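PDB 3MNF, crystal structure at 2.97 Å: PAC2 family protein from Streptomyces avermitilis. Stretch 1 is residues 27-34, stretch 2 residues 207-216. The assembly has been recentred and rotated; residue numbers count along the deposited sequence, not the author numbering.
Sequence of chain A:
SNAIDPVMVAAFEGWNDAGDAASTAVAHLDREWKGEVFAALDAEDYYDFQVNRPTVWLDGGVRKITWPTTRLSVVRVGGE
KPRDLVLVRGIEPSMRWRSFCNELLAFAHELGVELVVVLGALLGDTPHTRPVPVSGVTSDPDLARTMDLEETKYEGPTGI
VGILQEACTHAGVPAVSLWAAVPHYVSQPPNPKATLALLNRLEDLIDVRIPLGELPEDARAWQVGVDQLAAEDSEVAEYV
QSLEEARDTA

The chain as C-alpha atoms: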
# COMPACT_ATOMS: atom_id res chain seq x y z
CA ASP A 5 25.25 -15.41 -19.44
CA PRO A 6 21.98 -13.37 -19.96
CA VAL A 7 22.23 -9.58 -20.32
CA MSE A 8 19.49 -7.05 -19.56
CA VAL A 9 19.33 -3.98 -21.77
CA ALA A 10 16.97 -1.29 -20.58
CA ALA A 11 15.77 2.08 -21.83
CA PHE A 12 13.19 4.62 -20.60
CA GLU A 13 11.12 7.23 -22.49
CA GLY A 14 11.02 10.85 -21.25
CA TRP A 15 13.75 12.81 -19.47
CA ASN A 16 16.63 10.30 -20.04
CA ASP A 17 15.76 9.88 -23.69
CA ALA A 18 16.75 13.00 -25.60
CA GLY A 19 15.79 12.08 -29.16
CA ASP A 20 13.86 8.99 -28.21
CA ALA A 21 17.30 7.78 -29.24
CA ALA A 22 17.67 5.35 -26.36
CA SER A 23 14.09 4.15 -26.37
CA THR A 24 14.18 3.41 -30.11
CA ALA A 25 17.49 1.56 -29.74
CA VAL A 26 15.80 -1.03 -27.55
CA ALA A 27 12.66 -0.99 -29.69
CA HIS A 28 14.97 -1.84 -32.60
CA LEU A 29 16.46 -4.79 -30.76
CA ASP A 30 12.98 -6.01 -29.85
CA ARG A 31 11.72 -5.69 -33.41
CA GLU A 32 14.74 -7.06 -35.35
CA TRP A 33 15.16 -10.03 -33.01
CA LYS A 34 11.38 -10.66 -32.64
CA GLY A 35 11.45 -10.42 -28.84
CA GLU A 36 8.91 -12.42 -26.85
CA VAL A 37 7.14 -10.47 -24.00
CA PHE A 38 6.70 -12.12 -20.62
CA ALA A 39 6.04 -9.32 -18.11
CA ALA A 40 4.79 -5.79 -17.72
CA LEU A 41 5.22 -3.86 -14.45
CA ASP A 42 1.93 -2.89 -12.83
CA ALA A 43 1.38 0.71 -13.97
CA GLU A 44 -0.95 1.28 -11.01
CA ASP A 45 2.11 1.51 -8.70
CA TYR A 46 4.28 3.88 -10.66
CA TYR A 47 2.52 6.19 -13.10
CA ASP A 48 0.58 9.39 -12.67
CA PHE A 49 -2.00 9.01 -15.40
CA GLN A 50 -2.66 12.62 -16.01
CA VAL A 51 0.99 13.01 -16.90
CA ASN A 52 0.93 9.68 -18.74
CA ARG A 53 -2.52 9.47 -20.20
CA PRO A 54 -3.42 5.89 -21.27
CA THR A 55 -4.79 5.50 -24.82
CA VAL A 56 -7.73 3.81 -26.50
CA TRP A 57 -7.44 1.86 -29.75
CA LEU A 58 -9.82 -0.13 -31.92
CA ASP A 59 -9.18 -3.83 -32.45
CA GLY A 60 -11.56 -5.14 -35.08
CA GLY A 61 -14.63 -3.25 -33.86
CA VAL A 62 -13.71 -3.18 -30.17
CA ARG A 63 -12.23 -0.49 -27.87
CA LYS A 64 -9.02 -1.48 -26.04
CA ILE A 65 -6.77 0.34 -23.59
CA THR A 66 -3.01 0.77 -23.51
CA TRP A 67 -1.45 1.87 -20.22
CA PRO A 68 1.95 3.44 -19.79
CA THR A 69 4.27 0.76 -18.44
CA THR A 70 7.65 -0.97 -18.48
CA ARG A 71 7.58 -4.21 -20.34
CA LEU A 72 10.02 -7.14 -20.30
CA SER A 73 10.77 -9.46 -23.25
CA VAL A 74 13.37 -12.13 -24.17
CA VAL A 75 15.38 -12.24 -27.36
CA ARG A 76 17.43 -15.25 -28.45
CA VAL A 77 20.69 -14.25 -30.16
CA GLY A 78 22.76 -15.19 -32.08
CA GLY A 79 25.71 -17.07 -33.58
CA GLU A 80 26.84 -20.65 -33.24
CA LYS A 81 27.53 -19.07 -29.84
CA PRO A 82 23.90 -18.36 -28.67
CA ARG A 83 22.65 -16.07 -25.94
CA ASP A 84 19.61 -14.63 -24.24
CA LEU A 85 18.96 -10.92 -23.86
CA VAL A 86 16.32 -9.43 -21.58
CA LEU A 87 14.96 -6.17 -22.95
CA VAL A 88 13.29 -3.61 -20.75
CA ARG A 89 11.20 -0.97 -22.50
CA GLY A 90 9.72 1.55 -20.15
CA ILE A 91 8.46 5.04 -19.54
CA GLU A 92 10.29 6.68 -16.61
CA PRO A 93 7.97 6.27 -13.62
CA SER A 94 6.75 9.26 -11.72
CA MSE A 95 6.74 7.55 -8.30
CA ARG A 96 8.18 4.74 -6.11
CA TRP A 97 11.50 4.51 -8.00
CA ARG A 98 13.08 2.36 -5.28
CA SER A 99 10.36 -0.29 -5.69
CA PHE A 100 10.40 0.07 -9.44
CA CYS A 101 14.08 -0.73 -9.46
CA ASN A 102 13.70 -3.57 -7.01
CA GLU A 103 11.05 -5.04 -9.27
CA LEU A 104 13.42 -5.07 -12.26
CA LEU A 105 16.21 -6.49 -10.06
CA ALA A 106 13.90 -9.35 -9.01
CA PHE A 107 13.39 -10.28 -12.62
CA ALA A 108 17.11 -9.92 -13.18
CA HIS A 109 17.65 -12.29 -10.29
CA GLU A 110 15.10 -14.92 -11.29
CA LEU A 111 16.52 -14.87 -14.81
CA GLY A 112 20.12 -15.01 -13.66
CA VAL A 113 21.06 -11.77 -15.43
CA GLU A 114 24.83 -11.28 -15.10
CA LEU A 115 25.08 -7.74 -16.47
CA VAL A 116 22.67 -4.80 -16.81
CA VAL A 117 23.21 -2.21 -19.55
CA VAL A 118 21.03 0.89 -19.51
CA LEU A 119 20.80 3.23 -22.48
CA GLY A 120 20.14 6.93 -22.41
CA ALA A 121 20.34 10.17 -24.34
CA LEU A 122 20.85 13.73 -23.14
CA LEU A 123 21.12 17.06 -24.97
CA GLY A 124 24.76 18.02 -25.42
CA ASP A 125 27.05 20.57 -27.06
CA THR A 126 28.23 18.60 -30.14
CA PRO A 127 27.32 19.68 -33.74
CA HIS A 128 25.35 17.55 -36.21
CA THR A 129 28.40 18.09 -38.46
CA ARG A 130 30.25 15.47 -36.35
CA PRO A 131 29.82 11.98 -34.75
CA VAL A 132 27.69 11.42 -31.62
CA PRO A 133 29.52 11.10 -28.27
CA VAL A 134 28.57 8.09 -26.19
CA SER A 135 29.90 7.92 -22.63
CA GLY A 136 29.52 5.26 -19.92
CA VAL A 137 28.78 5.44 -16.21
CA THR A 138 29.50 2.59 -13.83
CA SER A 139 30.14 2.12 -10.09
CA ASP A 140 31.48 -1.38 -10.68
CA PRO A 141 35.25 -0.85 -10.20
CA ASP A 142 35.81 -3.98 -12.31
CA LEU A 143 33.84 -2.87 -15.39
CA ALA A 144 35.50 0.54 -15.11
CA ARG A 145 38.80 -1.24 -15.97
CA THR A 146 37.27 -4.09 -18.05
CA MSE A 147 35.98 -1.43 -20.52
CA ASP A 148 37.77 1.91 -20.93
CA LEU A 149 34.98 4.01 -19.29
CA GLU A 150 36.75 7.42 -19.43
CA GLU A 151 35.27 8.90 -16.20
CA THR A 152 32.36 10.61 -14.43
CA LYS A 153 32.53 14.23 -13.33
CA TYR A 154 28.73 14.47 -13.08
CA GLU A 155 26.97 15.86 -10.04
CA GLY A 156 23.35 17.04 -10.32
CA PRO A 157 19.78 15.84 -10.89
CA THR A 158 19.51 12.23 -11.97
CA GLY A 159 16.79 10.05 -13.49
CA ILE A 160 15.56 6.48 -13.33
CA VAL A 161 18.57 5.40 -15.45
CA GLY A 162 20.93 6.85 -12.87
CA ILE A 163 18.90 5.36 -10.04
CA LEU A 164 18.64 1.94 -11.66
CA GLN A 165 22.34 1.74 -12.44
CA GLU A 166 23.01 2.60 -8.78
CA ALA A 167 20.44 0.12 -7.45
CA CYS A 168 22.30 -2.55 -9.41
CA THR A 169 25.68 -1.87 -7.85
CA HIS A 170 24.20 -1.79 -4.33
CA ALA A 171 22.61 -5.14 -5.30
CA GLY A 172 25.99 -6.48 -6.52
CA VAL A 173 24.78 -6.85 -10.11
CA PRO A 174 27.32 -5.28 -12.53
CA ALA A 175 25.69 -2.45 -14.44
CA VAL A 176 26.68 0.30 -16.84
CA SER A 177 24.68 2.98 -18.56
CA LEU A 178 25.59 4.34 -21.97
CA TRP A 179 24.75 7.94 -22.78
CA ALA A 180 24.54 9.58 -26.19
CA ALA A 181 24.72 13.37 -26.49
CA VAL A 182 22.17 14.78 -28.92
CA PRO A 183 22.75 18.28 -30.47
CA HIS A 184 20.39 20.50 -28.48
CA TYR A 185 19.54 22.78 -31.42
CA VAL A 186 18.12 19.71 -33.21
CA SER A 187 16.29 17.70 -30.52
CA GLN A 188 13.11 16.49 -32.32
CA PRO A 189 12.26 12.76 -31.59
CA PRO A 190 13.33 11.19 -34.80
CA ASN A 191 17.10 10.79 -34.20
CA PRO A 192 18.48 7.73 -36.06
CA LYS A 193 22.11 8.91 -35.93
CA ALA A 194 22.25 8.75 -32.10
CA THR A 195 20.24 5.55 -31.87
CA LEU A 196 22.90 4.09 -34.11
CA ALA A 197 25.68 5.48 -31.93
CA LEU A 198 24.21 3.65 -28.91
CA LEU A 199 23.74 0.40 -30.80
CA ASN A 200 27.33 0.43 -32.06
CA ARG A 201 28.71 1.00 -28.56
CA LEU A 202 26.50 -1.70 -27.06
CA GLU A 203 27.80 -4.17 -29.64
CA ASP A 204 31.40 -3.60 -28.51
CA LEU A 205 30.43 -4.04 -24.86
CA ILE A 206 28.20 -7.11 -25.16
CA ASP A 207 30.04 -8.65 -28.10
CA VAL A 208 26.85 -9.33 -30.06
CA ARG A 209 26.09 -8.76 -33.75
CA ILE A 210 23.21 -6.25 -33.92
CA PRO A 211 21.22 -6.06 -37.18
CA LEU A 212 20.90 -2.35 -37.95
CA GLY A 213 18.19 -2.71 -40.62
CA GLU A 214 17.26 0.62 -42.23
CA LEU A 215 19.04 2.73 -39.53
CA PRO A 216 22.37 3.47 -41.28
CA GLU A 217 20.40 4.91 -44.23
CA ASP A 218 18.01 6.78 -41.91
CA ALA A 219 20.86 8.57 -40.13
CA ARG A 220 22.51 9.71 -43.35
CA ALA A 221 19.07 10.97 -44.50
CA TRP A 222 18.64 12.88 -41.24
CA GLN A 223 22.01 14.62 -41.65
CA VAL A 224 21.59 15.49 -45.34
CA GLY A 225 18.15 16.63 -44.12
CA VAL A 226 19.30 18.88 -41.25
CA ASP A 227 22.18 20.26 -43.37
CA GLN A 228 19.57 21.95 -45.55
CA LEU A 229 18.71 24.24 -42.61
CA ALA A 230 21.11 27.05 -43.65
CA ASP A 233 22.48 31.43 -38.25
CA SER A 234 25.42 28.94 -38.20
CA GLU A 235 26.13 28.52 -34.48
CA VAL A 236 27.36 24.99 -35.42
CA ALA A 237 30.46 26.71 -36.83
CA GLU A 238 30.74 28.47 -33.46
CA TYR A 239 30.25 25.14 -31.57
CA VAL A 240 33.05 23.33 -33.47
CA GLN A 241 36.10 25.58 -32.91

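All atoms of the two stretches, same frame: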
# COMPACT_ATOMS: atom_id res chain seq x y z
N ALA A 27 13.77 -0.61 -28.86
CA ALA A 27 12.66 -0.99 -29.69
C ALA A 27 13.21 -1.79 -30.89
O ALA A 27 12.70 -2.86 -31.25
CB ALA A 27 11.91 0.23 -30.15
N HIS A 28 14.29 -1.26 -31.46
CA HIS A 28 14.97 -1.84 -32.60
C HIS A 28 15.46 -3.26 -32.31
O HIS A 28 15.31 -4.16 -33.13
CB HIS A 28 16.13 -0.94 -33.00
CG HIS A 28 16.87 -1.41 -34.21
ND1 HIS A 28 16.54 -1.01 -35.48
CD2 HIS A 28 17.91 -2.26 -34.34
CE1 HIS A 28 17.35 -1.59 -36.35
NE2 HIS A 28 18.20 -2.35 -35.68
N LEU A 29 16.05 -3.46 -31.15
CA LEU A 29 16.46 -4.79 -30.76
C LEU A 29 15.24 -5.70 -30.65
O LEU A 29 15.28 -6.84 -31.10
CB LEU A 29 17.21 -4.76 -29.43
CG LEU A 29 18.46 -3.89 -29.42
CD1 LEU A 29 19.15 -3.96 -28.09
CD2 LEU A 29 19.42 -4.32 -30.52
N ASP A 30 14.16 -5.19 -30.08
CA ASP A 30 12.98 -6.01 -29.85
C ASP A 30 12.34 -6.42 -31.17
O ASP A 30 11.93 -7.57 -31.34
CB ASP A 30 11.96 -5.29 -28.98
CG ASP A 30 10.95 -6.24 -28.35
OD1 ASP A 30 11.37 -7.32 -27.88
OD2 ASP A 30 9.75 -5.93 -28.31
N ARG A 31 12.28 -5.47 -32.09
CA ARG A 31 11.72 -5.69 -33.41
C ARG A 31 12.60 -6.65 -34.22
O ARG A 31 12.14 -7.75 -34.54
CB ARG A 31 11.55 -4.36 -34.13
CG ARG A 31 10.90 -4.38 -35.51
CD ARG A 31 10.91 -2.96 -36.12
NE ARG A 31 10.90 -1.93 -35.06
CZ ARG A 31 11.78 -0.93 -34.93
NH1 ARG A 31 12.75 -0.76 -35.84
NH2 ARG A 31 11.67 -0.08 -33.90
N GLU A 32 13.85 -6.27 -34.49
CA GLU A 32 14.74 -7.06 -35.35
C GLU A 32 14.89 -8.50 -34.89
O GLU A 32 14.92 -9.41 -35.71
CB GLU A 32 16.15 -6.44 -35.50
CG GLU A 32 16.24 -4.99 -35.99
CD GLU A 32 15.43 -4.66 -37.26
OE1 GLU A 32 15.68 -5.28 -38.33
OE2 GLU A 32 14.57 -3.74 -37.15
N TRP A 33 14.98 -8.70 -33.58
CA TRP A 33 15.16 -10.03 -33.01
C TRP A 33 13.85 -10.72 -32.60
O TRP A 33 13.89 -11.78 -31.96
CB TRP A 33 16.12 -9.99 -31.83
CG TRP A 33 17.56 -9.89 -32.21
CD1 TRP A 33 18.18 -10.48 -33.28
CD2 TRP A 33 18.59 -9.20 -31.49
NE1 TRP A 33 19.52 -10.17 -33.28
CE2 TRP A 33 19.80 -9.39 -32.19
CE3 TRP A 33 18.61 -8.43 -30.31
CZ2 TRP A 33 21.01 -8.84 -31.76
CZ3 TRP A 33 19.82 -7.90 -29.88
CH2 TRP A 33 21.00 -8.10 -30.61
N LYS A 34 12.72 -10.13 -32.96
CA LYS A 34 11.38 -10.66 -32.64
C LYS A 34 11.27 -11.10 -31.17
O LYS A 34 11.10 -12.28 -30.88
CB LYS A 34 10.98 -11.80 -33.63
N ASP A 207 29.51 -7.74 -27.09
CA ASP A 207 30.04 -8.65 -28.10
C ASP A 207 28.92 -9.46 -28.78
O ASP A 207 28.87 -10.69 -28.68
CB ASP A 207 31.11 -9.56 -27.52
CG ASP A 207 32.02 -10.10 -28.58
OD1 ASP A 207 32.09 -9.47 -29.68
OD2 ASP A 207 32.67 -11.15 -28.33
N VAL A 208 28.03 -8.74 -29.45
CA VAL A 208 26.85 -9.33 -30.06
C VAL A 208 26.59 -8.58 -31.36
O VAL A 208 26.52 -7.36 -31.36
CB VAL A 208 25.62 -9.23 -29.10
CG1 VAL A 208 24.35 -8.87 -29.83
CG2 VAL A 208 25.44 -10.53 -28.37
N ARG A 209 26.47 -9.32 -32.46
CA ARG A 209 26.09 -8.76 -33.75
C ARG A 209 24.69 -8.17 -33.69
O ARG A 209 23.74 -8.92 -33.49
CB ARG A 209 26.09 -9.86 -34.80
CG ARG A 209 25.86 -9.36 -36.21
CD ARG A 209 27.19 -8.96 -36.83
NE ARG A 209 27.02 -8.17 -38.05
CZ ARG A 209 28.02 -7.84 -38.86
NH1 ARG A 209 29.26 -8.24 -38.59
NH2 ARG A 209 27.78 -7.12 -39.95
N ILE A 210 24.54 -6.86 -33.87
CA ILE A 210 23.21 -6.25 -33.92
C ILE A 210 22.83 -5.90 -35.36
O ILE A 210 23.55 -5.14 -36.03
CB ILE A 210 23.17 -4.95 -33.11
CG1 ILE A 210 23.52 -5.23 -31.65
CG2 ILE A 210 21.81 -4.30 -33.27
CD1 ILE A 210 23.86 -4.00 -30.84
N PRO A 211 21.69 -6.43 -35.84
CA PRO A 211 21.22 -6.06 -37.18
C PRO A 211 20.65 -4.65 -37.16
O PRO A 211 19.72 -4.37 -36.41
CB PRO A 211 20.13 -7.10 -37.49
CG PRO A 211 20.23 -8.14 -36.39
CD PRO A 211 20.79 -7.40 -35.20
N LEU A 212 21.23 -3.77 -37.97
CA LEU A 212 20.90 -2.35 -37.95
C LEU A 212 19.79 -1.96 -38.92
O LEU A 212 19.39 -0.79 -38.97
CB LEU A 212 22.15 -1.51 -38.22
CG LEU A 212 23.44 -1.88 -37.48
CD1 LEU A 212 24.67 -1.54 -38.34
CD2 LEU A 212 23.52 -1.22 -36.11
N GLY A 213 19.28 -2.93 -39.67
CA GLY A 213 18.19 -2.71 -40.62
C GLY A 213 18.34 -1.42 -41.42
O GLY A 213 19.39 -1.17 -42.01
N GLU A 214 17.29 -0.60 -41.41
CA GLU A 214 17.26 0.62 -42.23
C GLU A 214 17.96 1.82 -41.56
O GLU A 214 18.11 2.88 -42.19
CB GLU A 214 15.81 1.00 -42.65
CG GLU A 214 14.89 -0.14 -43.12
CD GLU A 214 15.58 -1.16 -44.02
OE1 GLU A 214 15.78 -0.89 -45.22
OE2 GLU A 214 15.92 -2.26 -43.51
N LEU A 215 18.40 1.65 -40.31
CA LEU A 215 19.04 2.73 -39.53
C LEU A 215 20.23 3.47 -40.17
O LEU A 215 20.25 4.70 -40.17
CB LEU A 215 19.44 2.24 -38.15
CG LEU A 215 18.44 2.36 -37.01
CD1 LEU A 215 18.92 1.49 -35.86
CD2 LEU A 215 18.27 3.80 -36.57
N PRO A 216 21.24 2.74 -40.68
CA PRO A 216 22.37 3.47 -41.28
C PRO A 216 21.96 4.44 -42.41
O PRO A 216 22.51 5.54 -42.51
CB PRO A 216 23.27 2.35 -41.80
CG PRO A 216 22.96 1.19 -40.92
CD PRO A 216 21.48 1.28 -40.70

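What fastens the end of the helix in the first stretch to the loop of the second? The one hydrogen bond across the contact is donated by H28, whose NE2 lies 2.6 Å from O of P211, with an N-H...O angle of 154°. H28 sits on the helix with its CA-to-CB bond toward the loop, and its chi1 of -178° (t) extends the imidazole to the backbone. The carbonyl lies at the edge of the ring, near its plane, where an N-H can point at it, and the bond satisfies NE2 of a buried histidine.

How is the rest of the H28 ring used? L215 covers one face: its CD1 stands 3.6 Å from the ring centroid, 20° off the normal, a CH-pi contact. A branched aliphatic side chain suits this place, laying a methyl group on the flat ring while the edge remains free for P211. Between these two partners the chain makes a type II' turn from L212 to L215, closed by L215 N donating to L212 O at 3.0 Å. G213 occupies the turn with a phi of 43°, which favours glycine, and a CB there would come to a tight 3.2 Å from OE1 of E32.

What does W33 add, just where the helix gives way? It is the first residue to leave helical phi/psi, and it has the largest area covered by the other stretch, 77 Å². Its CA-to-CB bond points sideways, but with chi1 at -77° (m) the end of the indole comes nearer the loop. There the broad ring meets several residues at once: CH2 is 3.5 Å from CG1 of V208 and 4.0 Å from CG1 of I210, while CZ2 lies 3.2 Å from O of R209, which sits at the ring edge. A large, mostly apolar ring is well suited to lie along such a run of extended backbone.

Why does P211 serve both aromatic residues? Its carbonyl oxygen accepts the bond from H28, while its ring carbon CD packs 3.7 Å from CZ2 of W33, an apolar contact. P211 is covered over 69 Å², and the aliphatic stem of E32 adds to that cover, CG lying 3.6 Å from O of P211. L29 CD2 touches I210 CG2 at 3.6 Å; both residues are buried, and their hydrocarbon side chains pack without polar groups to satisfy. Altogether 395 Å² is buried, counting both sides.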